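Local coordinates for protein response regulator (Vibrio cholerae O1 biovar El Tor, PDB 7KPO) that probably binds DNA, forming the DNA-binding domain of the sensor histidine kinase ChiS, at residues A[20-23]-A[24-27]; A[30-33]-A[34-38]; A[52-55]-A[56-60]; A[67-70]-A[71-74]. One frame throughout, in Å; residues are numbered along the deposited sequence. Where two conformers were deposited one is given.

Contact 1 (A[20-23]-A[24-27]); sequences LNYW and ERVS
Ser27 lies over the indole of Trp23, one helical turn back, and doubles its grip on that residue's carbonyl. Its OG sits 3.4 Å above the plane of the indole, over the centre, while CB makes a CH-pi contact 4.0 Å from the centroid of the six-membered ring. Turned between the backbone N and the carbonyl carbon (chi1 77°), OG also reaches back to donate to Trp23 O at 2.6 Å. The regular helical bond from Ser27 N to the same oxygen comes from the other face of the carbonyl plane, so two donors hold it. One residue earlier, Val26 CG2 covers one face of Tyr22, offset toward the rim, in a second CH-pi contact 3.9 Å from the ring centroid. The Arg25 guanidinium stands near the same ring, its plane turned 67° from it, with NH2 4.0 Å from Tyr22 CD1. The extended Glu24 side chain passes alongside the Leu20 carbonyl, CG lying 3.1 Å from Leu20 O. Further out, Arg25 makes salt bridges with Glu86 and Glu90, Tyr22 OH bonds to the carbonyl of Glu86 and Trp23 NE1 to that of Ser30. Gln29 N donates to Ser27 OG. The i to i+4 pairs Trp23-Ser27 and Tyr22-Val26, each with a side chain over an aromatic face, belong to the C-terminal turn of helix 2-27, the long first helix of a mainly helical domain.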
loop_
_atom_site.group_PDB
_atom_site.type_symbol
_atom_site.label_atom_id
_atom_site.label_comp_id
_atom_site.label_asym_id
_atom_site.label_seq_id
_atom_site.Cartn_x
_atom_site.Cartn_y
_atom_site.Cartn_z
ATOM N N LEU A 20 4.254 -2.783 13.801
ATOM C CA LEU A 20 3.507 -2.390 15.027
ATOM C C LEU A 20 3.806 -0.941 15.402
ATOM O O LEU A 20 2.881 -0.247 15.826
ATOM C CB LEU A 20 3.845 -3.337 16.176
ATOM C CG LEU A 20 3.085 -4.656 16.151
ATOM C CD1 LEU A 20 3.635 -5.609 17.190
ATOM C CD2 LEU A 20 1.594 -4.429 16.370
ATOM N N ASN A 21 5.052 -0.506 15.265
ATOM C CA ASN A 21 5.379 0.902 15.603
ATOM C C ASN A 21 4.588 1.837 14.682
ATOM O O ASN A 21 4.085 2.873 15.159
ATOM C CB ASN A 21 6.885 1.142 15.523
ATOM C CG ASN A 21 7.661 0.332 16.539
ATOM O OD1 ASN A 21 7.098 -0.162 17.517
ATOM N ND2 ASN A 21 8.956 0.197 16.315
ATOM N N TYR A 22 4.479 1.474 13.404
ATOM C CA TYR A 22 3.730 2.283 12.413
ATOM C C TYR A 22 2.235 2.276 12.764
ATOM O O TYR A 22 1.602 3.339 12.770
ATOM C CB TYR A 22 4.051 1.725 11.030
ATOM C CG TYR A 22 3.375 2.408 9.874
ATOM C CD1 TYR A 22 3.784 3.655 9.436
ATOM C CD2 TYR A 22 2.371 1.770 9.170
ATOM C CE1 TYR A 22 3.182 4.267 8.347
ATOM C CE2 TYR A 22 1.761 2.364 8.080
ATOM C CZ TYR A 22 2.166 3.619 7.669
ATOM O OH TYR A 22 1.552 4.196 6.598
ATOM N N TRP A 23 1.685 1.095 13.038
ATOM C CA TRP A 23 0.267 0.971 13.459
ATOM C C TRP A 23 -0.010 1.906 14.637
ATOM O O TRP A 23 -0.980 2.676 14.585
ATOM C CB TRP A 23 -0.036 -0.475 13.863
ATOM C CG TRP A 23 -1.305 -0.611 14.645
ATOM C CD1 TRP A 23 -1.433 -0.606 16.004
ATOM C CD2 TRP A 23 -2.638 -0.724 14.118
ATOM N NE1 TRP A 23 -2.749 -0.719 16.356
ATOM C CE2 TRP A 23 -3.511 -0.802 15.224
ATOM C CE3 TRP A 23 -3.175 -0.791 12.828
ATOM C CZ2 TRP A 23 -4.889 -0.938 15.072
ATOM C CZ3 TRP A 23 -4.537 -0.920 12.680
ATOM C CH2 TRP A 23 -5.380 -0.996 13.790
ATOM N N GLU A 24 0.821 1.823 15.672
ATOM C CA GLU A 24 0.598 2.620 16.906
ATOM C C GLU A 24 0.602 4.116 16.577
ATOM O O GLU A 24 -0.329 4.822 17.009
ATOM C CB GLU A 24 1.650 2.239 17.949
ATOM C CG GLU A 24 1.500 0.812 18.448
ATOM C CD GLU A 24 2.698 0.234 19.182
ATOM O OE1 GLU A 24 3.701 0.953 19.344
ATOM O OE2 GLU A 24 2.627 -0.949 19.570
ATOM N N ARG A 25 1.582 4.572 15.803
ATOM C CA ARG A 25 1.687 6.021 15.507
ATOM C C ARG A 25 0.560 6.500 14.582
ATOM O O ARG A 25 -0.060 7.530 14.898
ATOM C CB ARG A 25 3.042 6.334 14.873
ATOM C CG ARG A 25 3.255 7.819 14.627
ATOM C CD ARG A 25 4.596 8.134 14.002
ATOM N NE ARG A 25 4.746 7.563 12.671
ATOM C CZ ARG A 25 4.212 8.067 11.563
ATOM N NH1 ARG A 25 3.452 9.150 11.616
ATOM N NH2 ARG A 25 4.421 7.472 10.401
ATOM N N VAL A 26 0.305 5.785 13.488
ATOM C CA VAL A 26 -0.682 6.252 12.470
ATOM C C VAL A 26 -2.124 6.041 12.954
ATOM O O VAL A 26 -2.929 6.969 12.783
ATOM C CB VAL A 26 -0.412 5.580 11.112
ATOM C CG1 VAL A 26 -1.462 5.957 10.077
ATOM C CG2 VAL A 26 0.981 5.921 10.602
ATOM N N SER A 27 -2.447 4.875 13.515
ATOM C CA SER A 27 -3.843 4.611 13.963
ATOM C C SER A 27 -4.148 5.302 15.298
ATOM O O SER A 27 -5.341 5.550 15.568
ATOM C CB SER A 27 -4.096 3.133 14.100
ATOM O OG SER A 27 -3.506 2.627 15.289
HETATM O O HOH W 1 6.097 5.230 14.290
#

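Contact 2 (A[30-33]-A[34-38])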
loop_
_atom_site.group_PDB
_atom_site.type_symbol
_atom_site.label_atom_id
_atom_site.label_comp_id
_atom_site.label_asym_id
_atom_site.label_seq_id
_atom_site.Cartn_x
_atom_site.Cartn_y
_atom_site.Cartn_z
ATOM N N SER A 30 -3.470 0.980 20.249
ATOM C CA SER A 30 -2.417 0.133 20.864
ATOM C C SER A 30 -2.147 -1.148 20.071
ATOM O O SER A 30 -2.928 -1.500 19.170
ATOM C CB SER A 30 -2.848 -0.237 22.250
ATOM O OG SER A 30 -4.036 -1.024 22.197
ATOM N N LYS A 31 -1.062 -1.826 20.448
ATOM C CA LYS A 31 -0.725 -3.169 19.921
ATOM C C LYS A 31 -1.881 -4.101 20.293
ATOM O O LYS A 31 -2.324 -4.903 19.453
ATOM C CB LYS A 31 0.584 -3.649 20.549
ATOM C CG LYS A 31 0.914 -5.119 20.328
ATOM C CD LYS A 31 2.160 -5.571 21.066
ATOM C CE LYS A 31 2.026 -5.441 22.572
ATOM N NZ LYS A 31 3.281 -5.783 23.279
ATOM N N PHE A 32 -2.367 -3.967 21.524
ATOM C CA PHE A 32 -3.503 -4.798 21.983
ATOM C C PHE A 32 -4.660 -4.671 20.994
ATOM O O PHE A 32 -5.248 -5.736 20.658
ATOM C CB PHE A 32 -3.973 -4.378 23.375
ATOM C CG PHE A 32 -5.245 -5.058 23.804
ATOM C CD1 PHE A 32 -6.481 -4.545 23.443
ATOM C CD2 PHE A 32 -5.204 -6.226 24.545
ATOM C CE1 PHE A 32 -7.651 -5.182 23.822
ATOM C CE2 PHE A 32 -6.376 -6.856 24.933
ATOM C CZ PHE A 32 -7.596 -6.333 24.571
ATOM N N THR A 33 -4.980 -3.428 20.591
ATOM C CA THR A 33 -6.108 -3.119 19.671
ATOM C C THR A 33 -5.838 -3.723 18.291
ATOM O O THR A 33 -6.795 -4.202 17.661
ATOM C CB THR A 33 -6.380 -1.615 19.618
ATOM O OG1 THR A 33 -6.793 -1.263 20.938
ATOM C CG2 THR A 33 -7.447 -1.243 18.615
ATOM N N PHE A 34 -4.602 -3.648 17.809
ATOM C CA PHE A 34 -4.305 -4.310 16.519
ATOM C C PHE A 34 -4.704 -5.793 16.608
ATOM O O PHE A 34 -5.386 -6.294 15.700
ATOM C CB PHE A 34 -2.828 -4.166 16.152
ATOM C CG PHE A 34 -2.383 -5.262 15.225
ATOM C CD1 PHE A 34 -2.866 -5.337 13.930
ATOM C CD2 PHE A 34 -1.546 -6.263 15.681
ATOM C CE1 PHE A 34 -2.500 -6.383 13.101
ATOM C CE2 PHE A 34 -1.175 -7.304 14.849
ATOM C CZ PHE A 34 -1.650 -7.359 13.561
ATOM N N ALA A 35 -4.292 -6.470 17.681
ATOM C CA ALA A 35 -4.576 -7.917 17.841
ATOM C C ALA A 35 -6.073 -8.166 17.962
ATOM O O ALA A 35 -6.599 -9.047 17.279
ATOM C CB ALA A 35 -3.867 -8.436 19.088
ATOM N N GLU A 36 -6.707 -7.401 18.831
ATOM C CA GLU A 36 -8.138 -7.596 19.120
ATOM C C GLU A 36 -8.996 -7.270 17.892
ATOM O O GLU A 36 -9.870 -8.082 17.544
ATOM C CB GLU A 36 -8.501 -6.712 20.309
ATOM C CG GLU A 36 -9.943 -6.847 20.712
ATOM C CD GLU A 36 -10.330 -8.255 21.109
ATOM O OE1 GLU A 36 -9.510 -8.928 21.775
ATOM O OE2 GLU A 36 -11.440 -8.683 20.736
ATOM N N GLN A 37 -8.740 -6.130 17.250
ATOM C CA GLN A 37 -9.587 -5.712 16.106
ATOM C C GLN A 37 -9.341 -6.625 14.895
ATOM O O GLN A 37 -10.320 -7.005 14.232
ATOM C CB GLN A 37 -9.319 -4.243 15.783
ATOM C CG GLN A 37 -10.445 -3.590 14.999
ATOM C CD GLN A 37 -11.724 -3.460 15.799
ATOM O OE1 GLN A 37 -11.729 -3.500 17.034
ATOM N NE2 GLN A 37 -12.834 -3.281 15.097
ATOM N N SER A 38 -8.081 -6.974 14.626
ATOM C CA SER A 38 -7.766 -7.824 13.447
ATOM C C SER A 38 -8.166 -9.281 13.685
ATOM O O SER A 38 -8.412 -9.987 12.695
ATOM C CB SER A 38 -6.299 -7.766 13.118
ATOM O OG SER A 38 -5.527 -8.476 14.080
#
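Phe32 and Glu36 run side by side along one flank of helix 31-38, pointing the same way, with ring and carboxylate planes only 25° apart. Phe32 CE1 approaches Glu36 CB at 3.9 Å, so the aliphatic root of the glutamate, not its charged end, does the touching. Both side chains leave with CG opposite the backbone N, and a bend at chi2 (60°) then turns the outer part of Glu36. Phe34 takes the other side of the helix: its CB packs 3.4 Å from Lys31 O, which lies at the edge of the ring. Gln37 CB comes as near as 3.1 Å to Thr33 O, the acceptor of its own backbone N. At the start of the helix the N-cap Ser30 joins its OG to Thr33 OG1 at 3.0 Å; Thr33 chi1 (-64°) sets that hydroxyl back beside its own N, facing the cap. At the far end Ser38 OG donates to Phe34 O at 2.7 Å, on the face of the carbonyl opposite Ser38 N, and also rides over the rim of the Phe34 ring. Ser38 OG accepts in turn from Leu40 N, while Lys31 sends its NZ to Asp56. The chemistry is thus divided: hydroxyls supply polar partners at the two ends of a short helix, and between them Phe32 and Glu36 meet through carbon, while CB of Phe34 and Gln37 rests on backbone carbonyl oxygens one turn back.

Contact 3 (A[52-55]-A[56-60]). With FMT (formic acid), chain H.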
loop_
_atom_site.group_PDB
_atom_site.type_symbol
_atom_site.label_atom_id
_atom_site.label_comp_id
_atom_site.label_asym_id
_atom_site.label_seq_id
_atom_site.Cartn_x
_atom_site.Cartn_y
_atom_site.Cartn_z
ATOM N N THR A 52 -0.950 -9.587 24.744
ATOM C CA THR A 52 -0.874 -10.290 23.435
ATOM C C THR A 52 0.357 -11.190 23.570
ATOM O O THR A 52 1.352 -10.950 22.900
ATOM C CB THR A 52 -0.827 -9.275 22.290
ATOM O OG1 THR A 52 0.248 -8.368 22.529
ATOM C CG2 THR A 52 -2.107 -8.484 22.161
ATOM N N ARG A 53 0.240 -12.191 24.434
ATOM C CA ARG A 53 1.371 -13.074 24.835
ATOM C C ARG A 53 2.124 -13.660 23.631
ATOM O O ARG A 53 3.368 -13.584 23.649
ATOM C CB ARG A 53 0.859 -14.185 25.756
ATOM C CG ARG A 53 1.962 -14.977 26.443
ATOM C CD ARG A 53 1.376 -16.039 27.351
ATOM N NE ARG A 53 0.605 -17.017 26.598
ATOM C CZ ARG A 53 -0.183 -17.934 27.139
ATOM N NH1 ARG A 53 -0.837 -18.781 26.365
ATOM N NH2 ARG A 53 -0.327 -17.994 28.452
ATOM N N THR A 54 1.423 -14.245 22.667
ATOM C CA THR A 54 2.159 -14.870 21.536
ATOM C C THR A 54 2.731 -13.801 20.599
ATOM O O THR A 54 3.901 -13.924 20.203
ATOM C CB THR A 54 1.274 -15.885 20.814
ATOM O OG1 THR A 54 0.762 -16.776 21.803
ATOM C CG2 THR A 54 2.034 -16.650 19.754
ATOM N N LEU A 55 1.932 -12.797 20.244
ATOM C CA LEU A 55 2.435 -11.706 19.373
ATOM C C LEU A 55 3.723 -11.118 19.968
ATOM O O LEU A 55 4.674 -10.859 19.223
ATOM C CB LEU A 55 1.351 -10.629 19.275
ATOM C CG LEU A 55 1.754 -9.332 18.576
ATOM C CD1 LEU A 55 2.218 -9.589 17.148
ATOM C CD2 LEU A 55 0.598 -8.340 18.600
ATOM N N ASP A 56 3.755 -10.932 21.284
ATOM C CA ASP A 56 4.928 -10.297 21.938
ATOM C C ASP A 56 6.201 -11.099 21.664
ATOM O O ASP A 56 7.273 -10.490 21.605
ATOM C CB ASP A 56 4.692 -10.139 23.438
ATOM C CG ASP A 56 3.605 -9.140 23.790
ATOM O OD1 ASP A 56 3.109 -8.454 22.873
ATOM O OD2 ASP A 56 3.274 -9.045 24.982
ATOM N N LYS A 57 6.087 -12.412 21.494
ATOM C CA LYS A 57 7.283 -13.266 21.255
ATOM C C LYS A 57 7.927 -12.927 19.906
ATOM O O LYS A 57 9.128 -13.180 19.746
ATOM C CB LYS A 57 6.900 -14.748 21.281
ATOM C CG LYS A 57 6.401 -15.251 22.628
ATOM C CD LYS A 57 6.017 -16.711 22.635
ATOM C CE LYS A 57 5.522 -17.161 23.992
ATOM N NZ LYS A 57 5.171 -18.600 24.001
ATOM N N TYR A 58 7.165 -12.350 18.981
ATOM C CA TYR A 58 7.660 -12.049 17.614
ATOM C C TYR A 58 8.405 -10.715 17.563
ATOM O O TYR A 58 8.903 -10.369 16.485
ATOM C CB TYR A 58 6.483 -12.036 16.636
ATOM C CG TYR A 58 5.961 -13.406 16.291
ATOM C CD1 TYR A 58 5.251 -14.167 17.204
ATOM C CD2 TYR A 58 6.169 -13.941 15.033
ATOM C CE1 TYR A 58 4.772 -15.427 16.878
ATOM C CE2 TYR A 58 5.707 -15.201 14.693
ATOM C CZ TYR A 58 5.011 -15.953 15.618
ATOM O OH TYR A 58 4.542 -17.189 15.275
ATOM N N LEU A 59 8.549 -10.034 18.701
ATOM C CA LEU A 59 9.139 -8.671 18.687
ATOM C C LEU A 59 10.609 -8.704 19.108
ATOM O O LEU A 59 11.229 -7.637 19.108
ATOM C CB LEU A 59 8.292 -7.761 19.582
ATOM C CG LEU A 59 6.793 -7.748 19.258
ATOM C CD1 LEU A 59 6.049 -6.773 20.156
ATOM C CD2 LEU A 59 6.542 -7.426 17.789
ATOM N N ARG A 60 11.136 -9.887 19.424
ATOM C CA ARG A 60 12.562 -10.053 19.803
ATOM C C ARG A 60 13.054 -11.365 19.194
ATOM O O ARG A 60 12.333 -12.374 19.272
ATOM C CB ARG A 60 12.758 -10.082 21.326
ATOM C CG ARG A 60 12.341 -8.803 22.034
ATOM C CD ARG A 60 12.521 -8.805 23.545
ATOM N NE ARG A 60 13.907 -8.781 24.015
ATOM C CZ ARG A 60 14.535 -9.763 24.669
ATOM N NH1 ARG A 60 13.912 -10.890 24.976
ATOM N NH2 ARG A 60 15.794 -9.595 25.044
HETATM C C FMT H . -1.899 -16.790 19.438
HETATM O O1 FMT H . -1.847 -15.583 19.281
HETATM O O2 FMT H . -1.730 -17.428 20.582
HETATM O O HOH W 2 1.030 -7.600 25.573
HETATM O O HOH W 3 2.363 -18.470 23.252
#
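The short, weakly bonded helix at about 53-57, which follows the beta hairpin 44-51, lies within this stretch, opened by Thr52 with Asp56 and followed by a type I beta turn from Lys57 to Arg60. Thr52 grips Asp56 twice: its carbonyl accepts Asp56 N at 2.9 Å, while its OG1 donates to Asp56 OD1 at 2.9 Å. The two side chains cross at about a right angle, and the hydroxyl meets OD1 from above the carboxylate plane, 44° out of it. Thr52 OG1 (chi1 54°) lies between its own backbone N and carbonyl carbon, and Asp56 CG (chi1 -67°) beside its own N, which brings the two groups together. A water closes the ring by accepting from Thr52 N and donating to Asp56 OD2 at 2.7 Å. Lys31 NZ pairs with OD1, so the carboxylate has several partners, which would probably favour its charged form. Beyond this first turn the bonds tighten to i to i+3, as in a 3-10 helix: Lys57 N to Thr54 O and Tyr58 N to Leu55 O, both donors well above the carbonyl planes. Tyr58 approaches edge-on, CD1 3.3 Å from Thr54 O, and its OH bonds to Arg69 N. Thr54 OG1 donates to O2 of a formic acid, probably from the crystallisation liquor, at 2.9 Å, and accepts from a water that Lys57 NZ donates to at 2.9 Å.

Contact 4 (A[67-70]-A[71-74]). With SO4 (sulfate ion), chain B; SO4 (sulfate ion), chain E.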
loop_
_atom_site.group_PDB
_atom_site.type_symbol
_atom_site.label_atom_id
_atom_site.label_comp_id
_atom_site.label_asym_id
_atom_site.label_seq_id
_atom_site.Cartn_x
_atom_site.Cartn_y
_atom_site.Cartn_z
ATOM N N THR A 67 8.796 -22.431 15.634
ATOM C CA THR A 67 7.907 -22.562 14.450
ATOM C C THR A 67 7.124 -21.265 14.275
ATOM O O THR A 67 6.025 -21.121 14.801
ATOM C CB THR A 67 6.943 -23.748 14.589
ATOM O OG1 THR A 67 7.730 -24.927 14.758
ATOM C CG2 THR A 67 6.020 -23.914 13.400
ATOM N N PRO A 68 7.668 -20.255 13.565
ATOM C CA PRO A 68 6.932 -19.012 13.350
ATOM C C PRO A 68 5.721 -19.229 12.435
ATOM O O PRO A 68 5.795 -20.055 11.542
ATOM C CB PRO A 68 7.935 -18.083 12.652
ATOM C CG PRO A 68 9.283 -18.735 12.890
ATOM C CD PRO A 68 9.006 -20.220 12.967
ATOM N N ARG A 69 4.637 -18.499 12.694
ATOM C CA ARG A 69 3.442 -18.543 11.814
ATOM C C ARG A 69 3.645 -17.469 10.733
ATOM O O ARG A 69 3.093 -16.374 10.846
ATOM C CB ARG A 69 2.170 -18.348 12.638
ATOM C CG ARG A 69 1.886 -19.470 13.624
ATOM C CD ARG A 69 0.526 -19.266 14.265
ATOM N NE ARG A 69 0.137 -20.308 15.206
ATOM C CZ ARG A 69 -0.587 -21.387 14.906
ATOM N NH1 ARG A 69 -1.017 -21.591 13.672
ATOM N NH2 ARG A 69 -0.886 -22.260 15.852
ATOM N N TRP A 70 4.434 -17.800 9.710
ATOM C CA TRP A 70 4.788 -16.860 8.616
ATOM C C TRP A 70 3.546 -16.217 7.994
ATOM O O TRP A 70 3.578 -15.003 7.746
ATOM C CB TRP A 70 5.611 -17.586 7.546
ATOM C CG TRP A 70 6.834 -18.242 8.103
ATOM C CD1 TRP A 70 6.957 -19.547 8.474
ATOM C CD2 TRP A 70 8.095 -17.619 8.414
ATOM N NE1 TRP A 70 8.208 -19.786 8.969
ATOM C CE2 TRP A 70 8.931 -18.627 8.941
ATOM C CE3 TRP A 70 8.606 -16.325 8.280
ATOM C CZ2 TRP A 70 10.238 -18.376 9.350
ATOM C CZ3 TRP A 70 9.902 -16.079 8.678
ATOM C CH2 TRP A 70 10.704 -17.092 9.204
ATOM N N ARG A 71 2.515 -17.007 7.711
ATOM C CA ARG A 71 1.305 -16.445 7.053
ATOM C C ARG A 71 0.609 -15.460 7.991
ATOM O O ARG A 71 0.105 -14.444 7.506
ATOM C CB ARG A 71 0.327 -17.545 6.643
ATOM C CG ARG A 71 0.886 -18.522 5.621
ATOM C CD ARG A 71 -0.210 -19.401 5.050
ATOM N NE ARG A 71 -0.971 -20.066 6.100
ATOM C CZ ARG A 71 -2.119 -20.711 5.920
ATOM N NH1 ARG A 71 -2.732 -21.255 6.958
ATOM N NH2 ARG A 71 -2.666 -20.789 4.719
ATOM N N THR A 72 0.588 -15.759 9.286
ATOM C CA THR A 72 -0.070 -14.843 10.243
ATOM C C THR A 72 0.723 -13.530 10.296
ATOM O O THR A 72 0.109 -12.461 10.408
ATOM C CB THR A 72 -0.224 -15.503 11.609
ATOM O OG1 THR A 72 -1.060 -16.651 11.460
ATOM C CG2 THR A 72 -0.835 -14.551 12.607
ATOM N N VAL A 73 2.053 -13.611 10.230
ATOM C CA VAL A 73 2.876 -12.370 10.198
ATOM C C VAL A 73 2.577 -11.614 8.897
ATOM O O VAL A 73 2.349 -10.401 8.959
ATOM C CB VAL A 73 4.373 -12.680 10.346
ATOM C CG1 VAL A 73 5.218 -11.449 10.054
ATOM C CG2 VAL A 73 4.677 -13.240 11.723
ATOM N N LEU A 74 2.570 -12.296 7.750
ATOM C CA LEU A 74 2.282 -11.570 6.480
ATOM C C LEU A 74 0.873 -10.962 6.537
ATOM O O LEU A 74 0.706 -9.829 6.071
ATOM C CB LEU A 74 2.448 -12.513 5.286
ATOM C CG LEU A 74 3.887 -12.916 4.973
ATOM C CD1 LEU A 74 3.923 -13.988 3.902
ATOM C CD2 LEU A 74 4.715 -11.717 4.547
HETATM S S SO4 B . -0.672 -19.982 9.842
HETATM O O1 SO4 B . -2.072 -19.970 9.515
HETATM O O2 SO4 B . -0.153 -18.641 9.859
HETATM O O3 SO4 B . 0.025 -20.753 8.847
HETATM O O4 SO4 B . -0.469 -20.583 11.132
HETATM S S SO4 E . -5.653 -23.044 5.392
HETATM O O1 SO4 E . -5.404 -24.153 4.507
HETATM O O2 SO4 E . -5.438 -21.809 4.686
HETATM O O3 SO4 E . -7.014 -23.099 5.858
HETATM O O4 SO4 E . -4.755 -23.118 6.514
#
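Arg69, Arg71 and Thr72 converge on one sulfate, that of chain B, at the start of helix 70-83. Thr72 OG1 donates to its O2 at 2.7 Å; chi1 of -62° keeps the hydroxyl beside the backbone N, which adds a weak bond to the same oxygen. Arg69 stretches out from CG to NE and comes from another side, NH1 giving a bond of 2.8 Å to sulfate B O4 at the edge of the guanidinium. Arg71 bends at chi3 (-53°) to turn its guanidinium edge-on as well: NE reaches sulfate B O3 at 3.0 Å and NH1 reaches O1 at 2.9 Å. The same flat group also serves the sulfate of chain E, with NH1 to O4 at 2.8 Å and NH2 to O2 at 3.0 Å, so Arg71 bridges the two anions through separate edges. With the helix N-terminus pointing near sulfate B, the helix dipole probably adds to the attraction. Behind the anion, Arg69 is the N-cap residue, and its carbonyl accepts Val73 N in the first helical bond; Arg69 and Thr72 lie side by side, CB of the arginine 3.8 Å from the threonine OG1. Away from the anion, Pro68 CB lies over the rim of one Trp70 face, while Trp70 and Val73 pack on Leu12 of helix 2-27 and Trp70 also meets Leu105 of helix 89-106. The sulfates probably come from the crystallisation liquor, but two arginines and a threonine hydroxyl form an anion-binding site at a helix N-terminus, consistent with, though not proof of, a place for a DNA backbone phosphate.

Contacts 1, 2 and 3 form a connected series. Trp23 NE1 of contact 1 probably bonds to Ser30 O of contact 2 at 2.9 Å, and Leu20 packs on both Phe34 and Leu59. Contact 2 is tied to contact 3 by the salt bridge from Lys31 NZ to Asp56 OD1, 2.7 Å long, with Ala35 against Thr52 alongside. Tyr58 then carries the chain of contacts onward: its OH lies 2.9 Å from Arg69 N, a probable hydrogen bond, and its ring meets Val73. The sulfate-binding end, contact 4, is therefore joined directly to contact 3, whereas its centre is about 20 Å from that of contact 1, across the centre of the chain.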